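Local coordinates for protein CRISPR-associated endonuclease Cas12b (Alicyclobacillus acidoterrestris, PDB 5U31) that acts as an RNA-guided endonuclease in CRISPR immunity, recognising PAM-bearing target DNA with a guide RNA and cutting it in a metal-dependent RuvC domain, at residues A[580-584]-A[982-986]; A[894-898]-A[992-996]. The protein carries 3 engineered substitutions. All coordinates share one frame; numbering follows the deposited sequence.

Contact 1. Residues A[580-584]-A[982-986]. With nucleotides of chain B.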
loop_
_atom_site.group_PDB
_atom_site.type_symbol
_atom_site.label_atom_id
_atom_site.label_comp_id
_atom_site.label_asym_id
_atom_site.label_seq_id
_atom_site.Cartn_x
_atom_site.Cartn_y
_atom_site.Cartn_z
ATOM N N ILE A 580 -20.911 -3.785 -4.374
ATOM C CA ILE A 580 -21.012 -3.154 -5.680
ATOM C C ILE A 580 -22.469 -2.839 -5.976
ATOM O O ILE A 580 -23.390 -3.435 -5.416
ATOM C CB ILE A 580 -20.406 -4.038 -6.795
ATOM C CG1 ILE A 580 -21.272 -5.278 -7.041
ATOM C CG2 ILE A 580 -18.984 -4.448 -6.438
ATOM C CD1 ILE A 580 -22.137 -5.185 -8.282
ATOM N N SER A 581 -22.664 -1.875 -6.870
ATOM C CA SER A 581 -23.979 -1.574 -7.415
ATOM C C SER A 581 -23.786 -1.095 -8.842
ATOM O O SER A 581 -22.927 -0.246 -9.098
ATOM C CB SER A 581 -24.712 -0.519 -6.583
ATOM O OG SER A 581 -23.917 0.637 -6.438
ATOM N N VAL A 582 -24.575 -1.644 -9.759
ATOM C CA VAL A 582 -24.424 -1.411 -11.188
ATOM C C VAL A 582 -25.551 -0.501 -11.649
ATOM O O VAL A 582 -26.716 -0.715 -11.293
ATOM C CB VAL A 582 -24.419 -2.738 -11.970
ATOM C CG1 VAL A 582 -24.366 -2.482 -13.461
ATOM C CG2 VAL A 582 -23.247 -3.590 -11.545
ATOM N N PHE A 583 -25.203 0.515 -12.430
ATOM C CA PHE A 583 -26.164 1.462 -12.971
ATOM C C PHE A 583 -25.989 1.548 -14.479
ATOM O O PHE A 583 -24.877 1.431 -14.998
ATOM C CB PHE A 583 -26.001 2.856 -12.349
ATOM C CG PHE A 583 -26.668 3.016 -11.013
ATOM C CD1 PHE A 583 -27.825 3.768 -10.889
ATOM C CD2 PHE A 583 -26.138 2.423 -9.881
ATOM C CE1 PHE A 583 -28.441 3.925 -9.661
ATOM C CE2 PHE A 583 -26.750 2.577 -8.647
ATOM C CZ PHE A 583 -27.905 3.329 -8.538
ATOM N N ARG A 584 -27.101 1.759 -15.176
ATOM C CA ARG A 584 -27.125 1.841 -16.629
ATOM C C ARG A 584 -27.669 3.200 -17.048
ATOM O O ARG A 584 -28.643 3.692 -16.470
ATOM C CB ARG A 584 -27.985 0.712 -17.227
ATOM C CG ARG A 584 -28.846 1.123 -18.419
ATOM C CD ARG A 584 -29.720 -0.027 -18.914
ATOM N NE ARG A 584 -30.644 -0.508 -17.889
ATOM C CZ ARG A 584 -31.926 -0.168 -17.818
ATOM N NH1 ARG A 584 -32.446 0.653 -18.719
ATOM N NH2 ARG A 584 -32.693 -0.652 -16.851
ATOM N N ALA A 982 -21.724 2.802 -1.788
ATOM C CA ALA A 982 -21.500 2.532 -3.202
ATOM C C ALA A 982 -22.461 3.328 -4.068
ATOM O O ALA A 982 -22.065 3.898 -5.089
ATOM C CB ALA A 982 -21.643 1.038 -3.474
ATOM N N GLN A 983 -23.733 3.383 -3.672
ATOM C CA GLN A 983 -24.707 4.140 -4.445
ATOM C C GLN A 983 -24.479 5.640 -4.311
ATOM O O GLN A 983 -24.858 6.406 -5.204
ATOM C CB GLN A 983 -26.120 3.764 -4.012
ATOM C CG GLN A 983 -26.467 2.305 -4.260
ATOM C CD GLN A 983 -27.909 1.994 -3.936
ATOM O OE1 GLN A 983 -28.639 2.847 -3.436
ATOM N NE2 GLN A 983 -28.331 0.769 -4.224
ATOM N N ASN A 984 -23.863 6.076 -3.211
ATOM C CA ASN A 984 -23.524 7.486 -3.080
ATOM C C ASN A 984 -22.462 7.886 -4.092
ATOM O O ASN A 984 -22.568 8.940 -4.727
ATOM C CB ASN A 984 -23.060 7.788 -1.657
ATOM C CG ASN A 984 -23.988 8.743 -0.938
ATOM O OD1 ASN A 984 -24.485 9.707 -1.526
ATOM N ND2 ASN A 984 -24.237 8.476 0.339
ATOM N N LEU A 985 -21.432 7.052 -4.260
ATOM C CA LEU A 985 -20.442 7.305 -5.300
ATOM C C LEU A 985 -21.104 7.402 -6.667
ATOM O O LEU A 985 -20.783 8.293 -7.463
ATOM C CB LEU A 985 -19.378 6.208 -5.292
ATOM C CG LEU A 985 -18.622 6.025 -3.975
ATOM C CD1 LEU A 985 -17.516 5.012 -4.134
ATOM C CD2 LEU A 985 -18.060 7.345 -3.493
ATOM N N GLN A 986 -22.046 6.506 -6.947
ATOM C CA GLN A 986 -22.773 6.573 -8.207
ATOM C C GLN A 986 -23.549 7.878 -8.319
ATOM O O GLN A 986 -23.512 8.550 -9.356
ATOM C CB GLN A 986 -23.713 5.379 -8.325
ATOM C CG GLN A 986 -24.116 5.093 -9.741
ATOM C CD GLN A 986 -23.181 4.121 -10.417
ATOM O OE1 GLN A 986 -23.038 4.132 -11.634
ATOM N NE2 GLN A 986 -22.543 3.266 -9.627
ATOM P P A B 6 -33.626 1.487 -1.793
ATOM O OP1 A B 6 -33.216 2.773 -1.181
ATOM O OP2 A B 6 -34.853 1.434 -2.634
ATOM O "O5'" A B 6 -32.384 0.953 -2.633
ATOM C "C5'" A B 6 -32.231 1.288 -4.005
ATOM C "C4'" A B 6 -32.334 0.065 -4.875
ATOM O "O4'" A B 6 -31.266 -0.839 -4.486
ATOM C "C3'" A B 6 -33.650 -0.701 -4.722
ATOM O "O3'" A B 6 -34.379 -0.904 -5.953
ATOM C "C2'" A B 6 -33.268 -1.999 -3.997
ATOM O "O2'" A B 6 -33.956 -3.155 -4.417
ATOM C "C1'" A B 6 -31.769 -2.134 -4.236
ATOM N N9 A B 6 -31.115 -2.667 -3.040
ATOM C C8 A B 6 -31.113 -2.081 -1.798
ATOM N N7 A B 6 -30.498 -2.778 -0.876
ATOM C C5 A B 6 -30.085 -3.916 -1.550
ATOM C C6 A B 6 -29.380 -5.052 -1.122
ATOM N N6 A B 6 -28.957 -5.224 0.132
ATOM N N1 A B 6 -29.119 -6.009 -2.036
ATOM C C2 A B 6 -29.550 -5.830 -3.291
ATOM N N3 A B 6 -30.225 -4.809 -3.817
ATOM C C4 A B 6 -30.464 -3.871 -2.883
#

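Contact 2. Residues A[894-898]-A[992-996]. With nucleotides of chain E.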
loop_
_atom_site.group_PDB
_atom_site.type_symbol
_atom_site.label_atom_id
_atom_site.label_comp_id
_atom_site.label_asym_id
_atom_site.label_seq_id
_atom_site.Cartn_x
_atom_site.Cartn_y
_atom_site.Cartn_z
HETATM N N MSE A 894 -14.059 8.284 -6.935
HETATM C CA MSE A 894 -14.994 9.365 -6.641
HETATM C C MSE A 894 -14.728 9.948 -5.264
HETATM O O MSE A 894 -14.379 9.223 -4.331
HETATM C CB MSE A 894 -16.439 8.874 -6.717
HETATM C CG MSE A 894 -17.266 9.556 -7.788
HETATM SE SE MSE A 894 -17.434 11.470 -7.510
HETATM C CE MSE A 894 -17.597 12.015 -9.372
ATOM N N TYR A 895 -14.903 11.264 -5.150
ATOM C CA TYR A 895 -14.739 11.958 -3.881
ATOM C C TYR A 895 -15.632 11.332 -2.816
ATOM O O TYR A 895 -16.860 11.329 -2.943
ATOM C CB TYR A 895 -15.067 13.434 -4.067
ATOM C CG TYR A 895 -14.709 14.276 -2.879
ATOM C CD1 TYR A 895 -13.391 14.625 -2.629
ATOM C CD2 TYR A 895 -15.681 14.717 -2.001
ATOM C CE1 TYR A 895 -13.053 15.393 -1.540
ATOM C CE2 TYR A 895 -15.351 15.483 -0.913
ATOM C CZ TYR A 895 -14.037 15.822 -0.683
ATOM O OH TYR A 895 -13.701 16.591 0.407
ATOM N N ALA A 896 -15.018 10.803 -1.759
ATOM C CA ALA A 896 -15.696 9.875 -0.863
ATOM C C ALA A 896 -16.077 10.483 0.478
ATOM O O ALA A 896 -16.597 9.765 1.339
ATOM C CB ALA A 896 -14.829 8.637 -0.643
ATOM N N ALA A 897 -15.830 11.775 0.687
ATOM C CA ALA A 897 -16.097 12.374 1.989
ATOM C C ALA A 897 -17.594 12.358 2.273
ATOM O O ALA A 897 -18.398 12.827 1.460
ATOM C CB ALA A 897 -15.548 13.795 2.045
ATOM N N PHE A 898 -17.967 11.793 3.423
ATOM C CA PHE A 898 -19.353 11.606 3.834
ATOM C C PHE A 898 -20.133 10.670 2.920
ATOM O O PHE A 898 -21.361 10.738 2.885
ATOM C CB PHE A 898 -20.082 12.947 3.947
ATOM C CG PHE A 898 -19.447 13.888 4.919
ATOM C CD1 PHE A 898 -19.683 13.759 6.277
ATOM C CD2 PHE A 898 -18.615 14.898 4.480
ATOM C CE1 PHE A 898 -19.104 14.614 7.171
ATOM C CE2 PHE A 898 -18.028 15.757 5.372
ATOM C CZ PHE A 898 -18.272 15.617 6.720
ATOM N N ASP A 992 -22.129 15.524 -10.800
ATOM C CA ASP A 992 -20.940 16.359 -10.639
ATOM C C ASP A 992 -20.880 16.933 -9.223
ATOM O O ASP A 992 -20.841 18.145 -9.009
ATOM C CB ASP A 992 -20.904 17.477 -11.683
ATOM C CG ASP A 992 -19.494 17.932 -11.999
ATOM O OD1 ASP A 992 -19.252 18.355 -13.148
ATOM O OD2 ASP A 992 -18.623 17.847 -11.109
ATOM N N PHE A 993 -20.891 16.030 -8.252
ATOM C CA PHE A 993 -20.987 16.436 -6.860
ATOM C C PHE A 993 -19.729 17.165 -6.412
ATOM O O PHE A 993 -18.607 16.796 -6.775
ATOM C CB PHE A 993 -21.226 15.212 -5.979
ATOM C CG PHE A 993 -21.128 15.483 -4.506
ATOM C CD1 PHE A 993 -22.241 15.877 -3.786
ATOM C CD2 PHE A 993 -19.927 15.314 -3.833
ATOM C CE1 PHE A 993 -22.158 16.112 -2.429
ATOM C CE2 PHE A 993 -19.838 15.551 -2.478
ATOM C CZ PHE A 993 -20.953 15.948 -1.775
ATOM N N ASP A 994 -19.925 18.208 -5.610
ATOM C CA ASP A 994 -18.840 18.871 -4.904
ATOM C C ASP A 994 -19.199 18.956 -3.428
ATOM O O ASP A 994 -20.361 19.193 -3.080
ATOM C CB ASP A 994 -18.576 20.271 -5.466
ATOM C CG ASP A 994 -17.208 20.804 -5.080
ATOM O OD1 ASP A 994 -16.207 20.398 -5.711
ATOM O OD2 ASP A 994 -17.131 21.624 -4.141
ATOM N N ILE A 995 -18.199 18.761 -2.565
ATOM C CA ILE A 995 -18.420 18.843 -1.126
ATOM C C ILE A 995 -19.041 20.174 -0.716
ATOM O O ILE A 995 -19.764 20.231 0.283
ATOM C CB ILE A 995 -17.091 18.591 -0.372
ATOM C CG1 ILE A 995 -17.281 17.533 0.712
ATOM C CG2 ILE A 995 -16.545 19.871 0.242
ATOM C CD1 ILE A 995 -18.300 17.899 1.741
ATOM N N SER A 996 -18.809 21.242 -1.485
ATOM C CA SER A 996 -19.348 22.556 -1.157
ATOM C C SER A 996 -20.871 22.594 -1.148
ATOM O O SER A 996 -21.441 23.569 -0.645
ATOM C CB SER A 996 -18.817 23.586 -2.148
ATOM O OG SER A 996 -19.222 23.260 -3.462
ATOM P P DT E 3 -14.393 13.453 9.733
ATOM O OP1 DT E 3 -13.648 12.237 10.138
ATOM O OP2 DT E 3 -13.900 14.801 10.097
ATOM O "O5'" DT E 3 -14.584 13.432 8.155
ATOM C "C5'" DT E 3 -15.872 13.304 7.615
ATOM C "C4'" DT E 3 -15.816 12.544 6.313
ATOM O "O4'" DT E 3 -14.692 13.028 5.528
ATOM C "C3'" DT E 3 -15.620 11.042 6.465
ATOM O "O3'" DT E 3 -16.441 10.353 5.525
ATOM C "C2'" DT E 3 -14.126 10.853 6.182
ATOM C "C1'" DT E 3 -13.856 11.953 5.161
ATOM N N1 DT E 3 -12.431 12.451 5.144
ATOM C C2 DT E 3 -11.771 12.596 3.936
ATOM O O2 DT E 3 -12.273 12.327 2.859
ATOM N N3 DT E 3 -10.489 13.069 4.036
ATOM C C4 DT E 3 -9.811 13.409 5.193
ATOM O O4 DT E 3 -8.654 13.827 5.177
ATOM C C5 DT E 3 -10.562 13.237 6.420
ATOM C C7 DT E 3 -9.938 13.572 7.744
ATOM C C6 DT E 3 -11.819 12.774 6.333
ATOM P P DG E 4 -17.200 9.002 5.948
ATOM O OP1 DG E 4 -18.470 8.918 5.205
ATOM O OP2 DG E 4 -17.205 8.902 7.424
ATOM O "O5'" DG E 4 -16.253 7.856 5.384
ATOM C "C5'" DG E 4 -16.085 7.712 3.988
ATOM C "C4'" DG E 4 -14.865 6.871 3.700
ATOM O "O4'" DG E 4 -13.684 7.674 3.890
ATOM C "C3'" DG E 4 -14.696 5.691 4.633
ATOM O "O3'" DG E 4 -15.388 4.571 4.107
ATOM C "C2'" DG E 4 -13.189 5.468 4.620
ATOM C "C1'" DG E 4 -12.640 6.880 4.412
ATOM N N9 DG E 4 -12.139 7.507 5.631
ATOM C C8 DG E 4 -12.564 7.288 6.921
ATOM N N7 DG E 4 -11.918 7.999 7.808
ATOM C C5 DG E 4 -11.009 8.735 7.057
ATOM C C6 DG E 4 -10.037 9.680 7.467
ATOM O O6 DG E 4 -9.781 10.068 8.612
ATOM N N1 DG E 4 -9.326 10.190 6.383
ATOM C C2 DG E 4 -9.528 9.829 5.068
ATOM N N2 DG E 4 -8.744 10.425 4.155
ATOM N N3 DG E 4 -10.434 8.946 4.672
ATOM C C4 DG E 4 -11.134 8.440 5.716
#

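Contact 1. Residues A[580-584]-A[982-986]
Ser-581 and Phe-583, on strand 578-587, face Ala-982, Gln-983 and Gln-986 of helix 977-990, the axes of the two short segments approaching to 8.2 Å with their N-to-C directions 33° apart. This is a helix laid over the mixed sheet of the RNase H-like RuvC domain, joining the first RuvC region to the third, and every touching residue is buried. The strand alternates: the CB atoms of Ser-581 and Phe-583 point toward the helix, those of Ile-580, Val-582 and Arg-584 away.

The main side-chain contact is CH-pi. Gln-986 CG sits over one face of the Phe-583 ring, 3.7 Å from its centroid and offset toward the rim, and the two side chains run past each other in opposite directions. The amide plane of Gln-986 lies only 16° from the ring plane. Phe-603 and His-615 also meet this ring, His-615 edge-to-face.

One turn back, Ser-581 OG lies 3.8 Å from Ala-982 CB and 3.7 Å from Gln-983 CG. The same CG comes near the plane of the Phe-583 ring, 4.4 Å from CE2 at its edge. Beyond CG the Gln-983 chain is extended (chi2 -175°), which carries this guide-binding residue out to the RNA: its NE2 makes a weak, 3.4 Å hydrogen bond to O4' of A6 of chain B.

Contact 2. Residues A[894-898]-A[992-996]
Tyr-895 and Ile-995 form the centre of an apolar contact, in which residues 894-898, running out of strand 890-895, meet the loop that follows helix 977-990. Ile-995 CG1 arrives at the edge of the Tyr-895 ring, near its plane, 3.3 Å from CE2. One atom nearer the backbone, Tyr-895 CD2 meets the edge of the Phe-993 ring, 4.3 Å from Phe-993 CE2. With CG anti to the backbone N (chi1 -170°), the tyrosine ring turns its CD2/CE2 side to both residues. Ile-995 also spans to the next residues, CG1 lying 4.3 Å from Ala-897 CB and CD1 4.1 Å from Phe-898 CD2.

The polar bonds lie within 992-996 or come from helix 977-990. Asp-994 OD2 accepts from Ser-996 N at 3.2 Å, closing an Asx turn, and from Ser-996 OG at 2.7 Å; the two donors come from opposite faces of the carboxylate plane, which should restrict its rotation. Arg-988, on that helix, hydrogen-bonds to the carbonyl oxygens of Tyr-895 and Ala-897 and makes a cation-pi contact with Phe-993.

DNA is met by the loop residues of 894-898. Phe-898 N donates to O3' of DT3 of chain E at 3.0 Å, while the C5' atom of that nucleotide lies over one face of the Phe-898 ring.

Phe-898 opens the region that binds single-stranded non-target DNA, and Tyr-895 lies about 8 Å, between side chains, from Ala-849, an engineered residue at a position inferred to be catalytic, consistent with a DNA-binding surface beside the RuvC active site.

How the contacts relate
The two contacts lie about 14 Å apart, centre to centre. Contact 1 lies within the RNase H-like RuvC domain; contact 2 lies where its last part passes into Nuc-II. Their segments alternate along the chain: 580-584, then 894-898, then 982-986 and 992-996. Contact 1 uses an inner strand of the mixed sheet, whereas contact 2 starts from the edge strand 890-895. Helix 977-990 connects them, holding one segment of contact 1 and running, through a Schellman motif at Asp-992, into the loop of contact 2. They touch where Met-894 CG packs 3.8 Å from Leu-985 O. Pieces distant in sequence thus build the RuvC core and its junction with Nuc-II, with guide RNA at contact 1 and DNA at contact 2.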